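PDB 2QUD: capsid protein from Pseudomonas phage PP7, which assembles as dimers into the T=3 icosahedral shell of the phage, binds packaging signals in the RNA genome and represses translation of the viral replicase. Local coordinates for residues T55-A66 against T79-A90; I22-F31 against L42-Q50. One frame throughout, in Å; residues are numbered along the deposited sequence. Where two conformers were deposited one is given.

Contact 1: T55-A66 against T79-A90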
# COMPACT_ATOMS: atom_id res chain seq x y z
N THR A 55 -8.48 18.69 -9.95
CA THR A 55 -7.36 19.24 -9.18
C THR A 55 -6.45 18.16 -8.58
O THR A 55 -5.40 18.49 -8.02
CB THR A 55 -7.85 20.10 -8.03
OG1 THR A 55 -8.68 19.31 -7.16
CG2 THR A 55 -8.60 21.31 -8.55
N ALA A 56 -6.86 16.89 -8.66
CA ALA A 56 -6.10 15.80 -8.06
C ALA A 56 -6.43 14.53 -8.81
O ALA A 56 -7.39 14.44 -9.57
CB ALA A 56 -6.44 15.63 -6.61
N TYR A 57 -5.58 13.56 -8.60
CA TYR A 57 -5.77 12.20 -9.10
C TYR A 57 -5.81 11.23 -7.92
O TYR A 57 -5.20 11.49 -6.89
CB TYR A 57 -4.61 11.80 -10.01
CG TYR A 57 -4.45 12.68 -11.23
CD1 TYR A 57 -5.05 12.34 -12.43
CD2 TYR A 57 -3.76 13.87 -11.16
CE1 TYR A 57 -4.94 13.17 -13.54
CE2 TYR A 57 -3.63 14.70 -12.27
CZ TYR A 57 -4.23 14.35 -13.45
OH TYR A 57 -4.10 15.16 -14.54
N ARG A 58 -6.55 10.15 -8.10
CA ARG A 58 -6.72 9.13 -7.09
C ARG A 58 -6.26 7.83 -7.73
O ARG A 58 -6.81 7.39 -8.76
CB ARG A 58 -8.15 9.02 -6.58
CG ARG A 58 -8.61 10.24 -5.79
CD ARG A 58 -7.98 10.31 -4.40
NE ARG A 58 -8.63 9.40 -3.46
CZ ARG A 58 -9.68 9.71 -2.70
NH1 ARG A 58 -10.16 8.79 -1.87
NH2 ARG A 58 -10.27 10.91 -2.76
N VAL A 59 -5.19 7.24 -7.16
CA VAL A 59 -4.71 5.91 -7.54
C VAL A 59 -5.23 4.91 -6.53
O VAL A 59 -5.08 5.10 -5.32
CB VAL A 59 -3.17 5.83 -7.52
CG1 VAL A 59 -2.70 4.40 -7.71
CG2 VAL A 59 -2.55 6.75 -8.54
N ASN A 60 -5.89 3.86 -7.01
CA ASN A 60 -6.30 2.77 -6.14
C ASN A 60 -5.64 1.49 -6.61
O ASN A 60 -5.67 1.20 -7.81
CB ASN A 60 -7.82 2.62 -6.12
CG ASN A 60 -8.49 3.75 -5.38
OD1 ASN A 60 -8.86 4.76 -5.97
ND2 ASN A 60 -8.61 3.60 -4.07
N LEU A 61 -5.00 0.78 -5.69
CA LEU A 61 -4.45 -0.53 -5.97
C LEU A 61 -5.04 -1.47 -4.93
O LEU A 61 -5.05 -1.14 -3.77
CB LEU A 61 -2.94 -0.53 -5.80
CG LEU A 61 -2.10 0.46 -6.63
CD1 LEU A 61 -0.57 0.38 -6.30
CD2 LEU A 61 -2.40 0.23 -8.13
N LYS A 62 -5.48 -2.65 -5.35
CA LYS A 62 -6.09 -3.65 -4.42
C LYS A 62 -5.46 -5.00 -4.73
O LYS A 62 -5.70 -5.57 -5.78
CB LYS A 62 -7.61 -3.73 -4.60
CG LYS A 62 -8.37 -4.70 -3.68
CD LYS A 62 -9.88 -4.54 -3.94
CE LYS A 62 -10.74 -5.26 -2.92
NZ LYS A 62 -12.18 -5.00 -3.20
N LEU A 63 -4.65 -5.47 -3.80
CA LEU A 63 -4.05 -6.81 -3.87
C LEU A 63 -4.94 -7.78 -3.07
O LEU A 63 -5.09 -7.62 -1.85
CB LEU A 63 -2.65 -6.80 -3.31
CG LEU A 63 -1.81 -8.04 -3.55
CD1 LEU A 63 -1.47 -8.27 -5.06
CD2 LEU A 63 -0.53 -8.01 -2.72
N ASP A 64 -5.51 -8.75 -3.79
CA ASP A 64 -6.39 -9.77 -3.23
C ASP A 64 -5.63 -11.08 -3.23
O ASP A 64 -5.24 -11.57 -4.30
CB ASP A 64 -7.67 -9.92 -4.06
CG ASP A 64 -8.64 -8.75 -3.92
OD1 ASP A 64 -8.79 -8.21 -2.82
OD2 ASP A 64 -9.30 -8.44 -4.95
N GLN A 65 -5.41 -11.64 -2.03
CA GLN A 65 -4.74 -12.93 -1.89
C GLN A 65 -5.74 -13.94 -1.28
O GLN A 65 -6.02 -13.89 -0.09
CB GLN A 65 -3.48 -12.81 -1.06
CG GLN A 65 -2.68 -14.08 -1.00
CD GLN A 65 -1.51 -14.00 -0.06
OE1 GLN A 65 -0.37 -13.95 -0.50
NE2 GLN A 65 -1.80 -13.96 1.25
N ALA A 66 -6.29 -14.81 -2.12
CA ALA A 66 -7.20 -15.84 -1.66
C ALA A 66 -6.38 -16.98 -1.10
O ALA A 66 -5.27 -17.25 -1.57
CB ALA A 66 -8.10 -16.35 -2.81
N THR A 79 -10.03 -14.69 1.95
CA THR A 79 -9.30 -13.75 1.12
C THR A 79 -8.81 -12.62 2.01
O THR A 79 -9.58 -12.04 2.78
CB THR A 79 -10.14 -13.19 -0.04
OG1 THR A 79 -10.66 -14.28 -0.81
CG2 THR A 79 -9.26 -12.26 -0.96
N GLN A 80 -7.53 -12.33 1.90
CA GLN A 80 -6.96 -11.17 2.55
C GLN A 80 -6.57 -10.13 1.52
O GLN A 80 -6.29 -10.46 0.36
CB GLN A 80 -5.78 -11.61 3.38
CG GLN A 80 -6.24 -12.57 4.47
CD GLN A 80 -5.13 -12.92 5.42
OE1 GLN A 80 -5.22 -12.61 6.58
NE2 GLN A 80 -4.10 -13.60 4.93
N VAL A 81 -6.58 -8.87 1.95
CA VAL A 81 -6.54 -7.74 1.03
C VAL A 81 -5.56 -6.69 1.56
O VAL A 81 -5.54 -6.41 2.76
CB VAL A 81 -7.93 -7.09 0.88
CG1 VAL A 81 -7.89 -6.09 -0.23
CG2 VAL A 81 -9.03 -8.15 0.60
N TRP A 82 -4.75 -6.12 0.67
CA TRP A 82 -4.04 -4.89 0.97
C TRP A 82 -4.25 -3.88 -0.11
O TRP A 82 -3.78 -4.04 -1.20
CB TRP A 82 -2.57 -5.17 1.20
CG TRP A 82 -1.73 -4.06 1.77
CD1 TRP A 82 -1.83 -2.73 1.51
CD2 TRP A 82 -0.65 -4.21 2.67
NE1 TRP A 82 -0.88 -2.05 2.19
CE2 TRP A 82 -0.13 -2.94 2.91
CE3 TRP A 82 -0.04 -5.30 3.27
CZ2 TRP A 82 0.95 -2.74 3.75
CZ3 TRP A 82 0.99 -5.10 4.08
CH2 TRP A 82 1.48 -3.84 4.34
N SER A 83 -5.00 -2.85 0.23
CA SER A 83 -5.31 -1.84 -0.76
C SER A 83 -4.61 -0.52 -0.44
O SER A 83 -4.30 -0.22 0.70
CB SER A 83 -6.82 -1.66 -0.91
OG SER A 83 -7.39 -1.25 0.31
N HIS A 84 -4.37 0.23 -1.50
CA HIS A 84 -3.70 1.53 -1.49
C HIS A 84 -4.61 2.56 -2.07
O HIS A 84 -5.28 2.32 -3.07
CB HIS A 84 -2.41 1.48 -2.32
CG HIS A 84 -1.50 0.38 -1.92
ND1 HIS A 84 -0.39 0.56 -1.11
CD2 HIS A 84 -1.56 -0.95 -2.18
CE1 HIS A 84 0.19 -0.61 -0.90
NE2 HIS A 84 -0.50 -1.54 -1.54
N ASP A 85 -4.62 3.75 -1.47
CA ASP A 85 -5.39 4.87 -1.97
C ASP A 85 -4.42 6.04 -1.91
O ASP A 85 -4.03 6.49 -0.84
CB ASP A 85 -6.60 5.10 -1.09
CG ASP A 85 -7.58 6.09 -1.67
OD1 ASP A 85 -8.78 5.81 -1.53
OD2 ASP A 85 -7.19 7.12 -2.24
N VAL A 86 -4.03 6.54 -3.08
CA VAL A 86 -3.00 7.58 -3.19
C VAL A 86 -3.65 8.82 -3.82
O VAL A 86 -4.25 8.75 -4.90
CB VAL A 86 -1.76 7.12 -4.02
CG1 VAL A 86 -0.58 8.10 -3.83
CG2 VAL A 86 -1.33 5.65 -3.72
N THR A 87 -3.48 9.95 -3.15
CA THR A 87 -4.00 11.24 -3.60
C THR A 87 -2.79 12.05 -4.07
O THR A 87 -1.91 12.38 -3.26
CB THR A 87 -4.74 12.00 -2.50
OG1 THR A 87 -5.91 11.27 -2.11
CG2 THR A 87 -5.17 13.37 -2.98
N ILE A 88 -2.80 12.34 -5.37
CA ILE A 88 -1.73 13.06 -6.04
C ILE A 88 -2.32 14.36 -6.58
O ILE A 88 -3.29 14.36 -7.33
CB ILE A 88 -1.09 12.21 -7.16
CG1 ILE A 88 -0.37 10.98 -6.56
CG2 ILE A 88 -0.10 13.05 -7.98
CD1 ILE A 88 0.83 11.30 -5.69
N VAL A 89 -1.74 15.48 -6.16
CA VAL A 89 -2.31 16.77 -6.48
C VAL A 89 -1.79 17.24 -7.84
O VAL A 89 -0.62 17.11 -8.16
CB VAL A 89 -2.06 17.77 -5.33
CG1 VAL A 89 -2.54 19.15 -5.71
CG2 VAL A 89 -2.78 17.28 -4.03
N ALA A 90 -2.69 17.80 -8.65
CA ALA A 90 -2.35 18.10 -10.04
C ALA A 90 -1.30 19.21 -10.20
O ALA A 90 -0.54 19.19 -11.16
CB ALA A 90 -3.61 18.41 -10.85
O HOH W 1 -7.84 1.43 -2.75
O HOH W 2 -4.68 -14.79 2.10
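Arg58 and Asp85 meet on one face of a long antiparallel beta hairpin, strands 56-68 and 76-89 of the coat protein's sheet, and illustrate how a regular ladder positions side chains for a binding surface. Residues on the two strands pair without a break from Ala56-Val89 to Ala66-Thr79, and the strand axes approach to 4.5 Å. Alternation then sorts the side chains. Ala56, Arg58, Lys62, Asp64, Val81, Ser83 and Thr87, all RNA-binding residues, share one face; Val59, Leu61, His84 and Val86 lie on the other, where helix 94-109 covers Val86.

The Arg58 chain leaves CB with CG anti to the carbonyl carbon (chi1 -67°) and bends again at chi2 and chi3, which folds it back over the neighbouring strand. CD comes to rest 3.2 Å from Thr87 OG1. NE donates to the syn lone pair of Asp85 OD2 at 3.0 Å, and NH1 reaches Asp85 OD1 at 3.3 Å in a nearly straight bond that lies in the guanidinium plane. The grip is thus side-on, one nitrogen to each oxygen, although the two planes are turned 39° apart. Asn60 ND2 adds a weak bond to Asp85 OD1; the two side chains run side by side, the amide turned steeply against the carboxylate.

Further along the same face, Asp64 OD1 packs beside the methyls of Val81, and the extended Lys62 crosses Val81 with its CG 3.8 Å from Val81 CG1. Strand 76-89 pairs with its counterpart in the second subunit, and His84 ND1 is hydrogen-bonded to Trp82 NE1 of the second subunit. Over the face that carries Asn60 and Asp85, a water links the two strands, accepting from Asn60 ND2 and donating to His84 O, each at 2.7 Å.

Contact 2: I22-F31 against L42-Q50. With GOL (glycerol), chain C.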
# COMPACT_ATOMS: atom_id res chain seq x y z
N ILE A 22 -5.41 -9.18 -17.27
CA ILE A 22 -6.56 -9.91 -17.80
C ILE A 22 -7.76 -9.02 -18.17
O ILE A 22 -8.69 -9.48 -18.86
CB ILE A 22 -6.98 -11.06 -16.84
CG1 ILE A 22 -7.42 -10.56 -15.48
CG2 ILE A 22 -5.77 -12.02 -16.64
CD1 ILE A 22 -8.21 -11.58 -14.69
N GLN A 23 -7.76 -7.77 -17.71
CA GLN A 23 -8.81 -6.78 -18.01
C GLN A 23 -8.19 -5.38 -18.00
O GLN A 23 -7.34 -5.09 -17.14
CB GLN A 23 -9.92 -6.84 -16.96
CG GLN A 23 -11.13 -6.01 -17.33
CD GLN A 23 -12.19 -6.07 -16.29
OE1 GLN A 23 -12.41 -5.10 -15.55
NE2 GLN A 23 -12.86 -7.20 -16.21
N SER A 24 -8.59 -4.56 -18.98
CA SER A 24 -8.22 -3.16 -19.03
C SER A 24 -9.44 -2.43 -19.59
O SER A 24 -9.72 -2.52 -20.78
CB SER A 24 -7.00 -2.94 -19.90
OG SER A 24 -6.67 -1.57 -19.94
N THR A 25 -10.18 -1.75 -18.73
CA THR A 25 -11.39 -1.07 -19.18
C THR A 25 -11.26 0.40 -18.79
O THR A 25 -10.28 0.80 -18.16
CB THR A 25 -12.70 -1.69 -18.53
OG1 THR A 25 -12.63 -1.58 -17.11
CG2 THR A 25 -12.86 -3.15 -18.89
N ALA A 26 -12.28 1.18 -19.11
CA ALA A 26 -12.32 2.59 -18.72
C ALA A 26 -12.13 2.71 -17.20
O ALA A 26 -11.41 3.60 -16.74
CB ALA A 26 -13.64 3.22 -19.15
N ASP A 27 -12.71 1.78 -16.43
CA ASP A 27 -12.75 1.92 -14.97
C ASP A 27 -11.58 1.28 -14.23
O ASP A 27 -11.20 1.77 -13.19
CB ASP A 27 -14.05 1.38 -14.41
CG ASP A 27 -15.25 2.25 -14.75
OD1 ASP A 27 -15.15 3.50 -14.99
OD2 ASP A 27 -16.34 1.68 -14.74
N ARG A 28 -11.04 0.18 -14.71
CA ARG A 28 -9.94 -0.44 -13.98
C ARG A 28 -9.13 -1.41 -14.80
O ARG A 28 -9.57 -1.88 -15.87
CB ARG A 28 -10.48 -1.18 -12.76
CG ARG A 28 -11.34 -2.36 -13.08
CD ARG A 28 -12.13 -2.91 -11.89
NE ARG A 28 -12.94 -1.89 -11.22
CZ ARG A 28 -14.08 -1.39 -11.71
NH1 ARG A 28 -14.58 -1.76 -12.89
NH2 ARG A 28 -14.74 -0.49 -11.01
N GLN A 29 -7.95 -1.75 -14.29
CA GLN A 29 -7.18 -2.88 -14.77
C GLN A 29 -7.23 -3.98 -13.73
O GLN A 29 -7.30 -3.70 -12.55
CB GLN A 29 -5.72 -2.51 -14.99
CG GLN A 29 -5.50 -1.46 -16.01
CD GLN A 29 -4.14 -0.85 -15.88
OE1 GLN A 29 -3.97 0.13 -15.14
NE2 GLN A 29 -3.15 -1.46 -16.52
N ILE A 30 -7.15 -5.23 -14.19
CA ILE A 30 -7.04 -6.39 -13.31
C ILE A 30 -5.88 -7.22 -13.83
O ILE A 30 -5.81 -7.48 -15.06
CB ILE A 30 -8.33 -7.25 -13.24
CG1 ILE A 30 -9.52 -6.38 -12.83
CG2 ILE A 30 -8.15 -8.38 -12.24
CD1 ILE A 30 -10.78 -7.18 -12.70
N PHE A 31 -5.00 -7.59 -12.92
CA PHE A 31 -3.86 -8.44 -13.21
C PHE A 31 -4.04 -9.71 -12.37
O PHE A 31 -4.51 -9.64 -11.22
CB PHE A 31 -2.51 -7.82 -12.81
CG PHE A 31 -2.12 -6.58 -13.62
CD1 PHE A 31 -2.78 -5.36 -13.38
CD2 PHE A 31 -1.13 -6.63 -14.60
CE1 PHE A 31 -2.43 -4.23 -14.11
CE2 PHE A 31 -0.80 -5.51 -15.32
CZ PHE A 31 -1.41 -4.32 -15.06
N LEU A 42 -3.81 -15.09 -7.20
CA LEU A 42 -3.45 -13.74 -6.74
C LEU A 42 -3.92 -12.73 -7.78
O LEU A 42 -3.69 -12.94 -8.97
CB LEU A 42 -1.95 -13.63 -6.57
CG LEU A 42 -1.41 -12.31 -6.00
CD1 LEU A 42 -1.90 -12.09 -4.55
CD2 LEU A 42 0.11 -12.35 -6.07
N ARG A 43 -4.58 -11.66 -7.29
CA ARG A 43 -5.20 -10.62 -8.10
C ARG A 43 -4.72 -9.23 -7.67
O ARG A 43 -4.65 -8.97 -6.47
CB ARG A 43 -6.71 -10.65 -7.89
CG ARG A 43 -7.54 -10.10 -9.05
CD ARG A 43 -8.04 -11.25 -9.94
NE ARG A 43 -9.37 -11.00 -10.49
CZ ARG A 43 -10.15 -11.91 -11.09
NH1 ARG A 43 -11.34 -11.55 -11.54
NH2 ARG A 43 -9.74 -13.17 -11.26
N LEU A 44 -4.47 -8.36 -8.64
CA LEU A 44 -4.18 -6.95 -8.40
C LEU A 44 -5.11 -6.14 -9.28
O LEU A 44 -5.11 -6.29 -10.49
CB LEU A 44 -2.73 -6.60 -8.76
CG LEU A 44 -2.33 -5.11 -8.62
CD1 LEU A 44 -2.49 -4.61 -7.15
CD2 LEU A 44 -0.91 -4.87 -9.13
N THR A 45 -5.92 -5.28 -8.65
CA THR A 45 -6.80 -4.40 -9.37
C THR A 45 -6.23 -2.99 -9.22
O THR A 45 -5.84 -2.59 -8.12
CB THR A 45 -8.22 -4.50 -8.78
OG1 THR A 45 -8.65 -5.87 -8.86
CG2 THR A 45 -9.21 -3.56 -9.52
N ALA A 46 -6.25 -2.23 -10.32
CA ALA A 46 -5.68 -0.89 -10.34
C ALA A 46 -6.59 0.10 -11.08
O ALA A 46 -7.17 -0.21 -12.10
CB ALA A 46 -4.29 -0.94 -10.96
N SER A 47 -6.73 1.29 -10.50
CA SER A 47 -7.46 2.37 -11.16
C SER A 47 -6.75 3.69 -10.92
O SER A 47 -6.02 3.85 -9.96
CB SER A 47 -8.92 2.47 -10.72
OG SER A 47 -9.03 2.79 -9.37
N LEU A 48 -7.00 4.62 -11.83
CA LEU A 48 -6.43 5.95 -11.79
C LEU A 48 -7.53 6.87 -12.29
O LEU A 48 -7.95 6.74 -13.44
CB LEU A 48 -5.22 6.01 -12.69
CG LEU A 48 -4.53 7.35 -12.95
CD1 LEU A 48 -4.24 8.09 -11.65
CD2 LEU A 48 -3.24 7.08 -13.78
N ARG A 49 -8.05 7.74 -11.44
CA ARG A 49 -9.13 8.65 -11.87
C ARG A 49 -8.94 10.06 -11.30
O ARG A 49 -8.55 10.22 -10.13
CB ARG A 49 -10.51 8.08 -11.48
CG ARG A 49 -10.72 7.88 -9.97
CD ARG A 49 -12.00 7.07 -9.65
NE ARG A 49 -11.82 5.61 -9.76
CZ ARG A 49 -12.41 4.79 -10.65
NH1 ARG A 49 -13.26 5.23 -11.59
NH2 ARG A 49 -12.14 3.48 -10.61
N GLN A 50 -9.26 11.06 -12.12
CA GLN A 50 -9.19 12.43 -11.70
C GLN A 50 -10.36 12.60 -10.77
O GLN A 50 -11.44 12.03 -10.98
CB GLN A 50 -9.40 13.41 -12.84
CG GLN A 50 -8.41 13.43 -13.95
CD GLN A 50 -8.64 14.63 -14.85
OE1 GLN A 50 -9.36 14.55 -15.85
NE2 GLN A 50 -8.10 15.76 -14.45
C1 GOL C . -8.27 2.57 -14.95
O1 GOL C . -8.48 3.66 -14.09
C2 GOL C . -7.06 2.73 -15.87
O2 GOL C . -7.27 3.83 -16.73
C3 GOL C . -5.69 2.87 -15.20
O3 GOL C . -5.59 2.12 -14.01
O HOH W 3 -10.58 5.14 -14.55
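Phe31 and Leu44 form the compact end of this contact, where their CB atoms lie 4.2 Å apart and two backbone hydrogen bonds join the residues. Another such pair links Gln29 to Ala46, and Phe31 turns the edge of its ring to Leu44 O. Leu19 of strand 15-24 touches both Phe31 and Leu44. On the opposite face, in the conformer given for Arg43, Ile30 CG2 presses against Arg43 NE at 3.4 Å, while Ile22 CD1 sits over the centre of the Arg43 guanidinium, 4.0 Å above its plane; Glu32 holds Arg43 NH2 in a salt bridge.

Beyond the Gln29-Ala46 pair the ladder gives way to looser links on a solvent-facing side, where Asp27 and Arg49 are exposed. Any bond from Arg49 NH2 to Asp27 O is weak and doubtful. A glycerol, probably from the crystallisation liquor, fills in here: its O1 accepts from Leu48 N at 2.9 Å, and its O3 donates to Gln29 OE1 at 2.8 Å. A water adds bonds to Ala26 O and Leu48 O.

Where strand 15-24 meets strand 29-32, two residues, Ile22 and Gln23, stand across from the single Ile30, a classic beta bulge, beside an antiparallel hairpin whose second strand carries the RNA-binding residues Arg43 and Arg49.

In the fold
From the N terminus, strands 7-12 and 15-24 lead into the turn that brings strand 29-32 back, and contact 2 then closes the loop between residues 31 and 42. Strand 43-50 turns back through residues 51-55 into strand 56-68, which pairs with it, before contact 1 closes the next loop, between residues 66 and 79. The two closures stand in series and neither nests nor crosses. Their shared seam is the pairing of strands 43-50 and 56-68, where Lys62 N meets Thr45 O and Asp64 N meets Arg43 O. Contact 2 thus ties the N-terminal strands to the sheet's middle, and contact 1 carries it to the strand at the dimer interface.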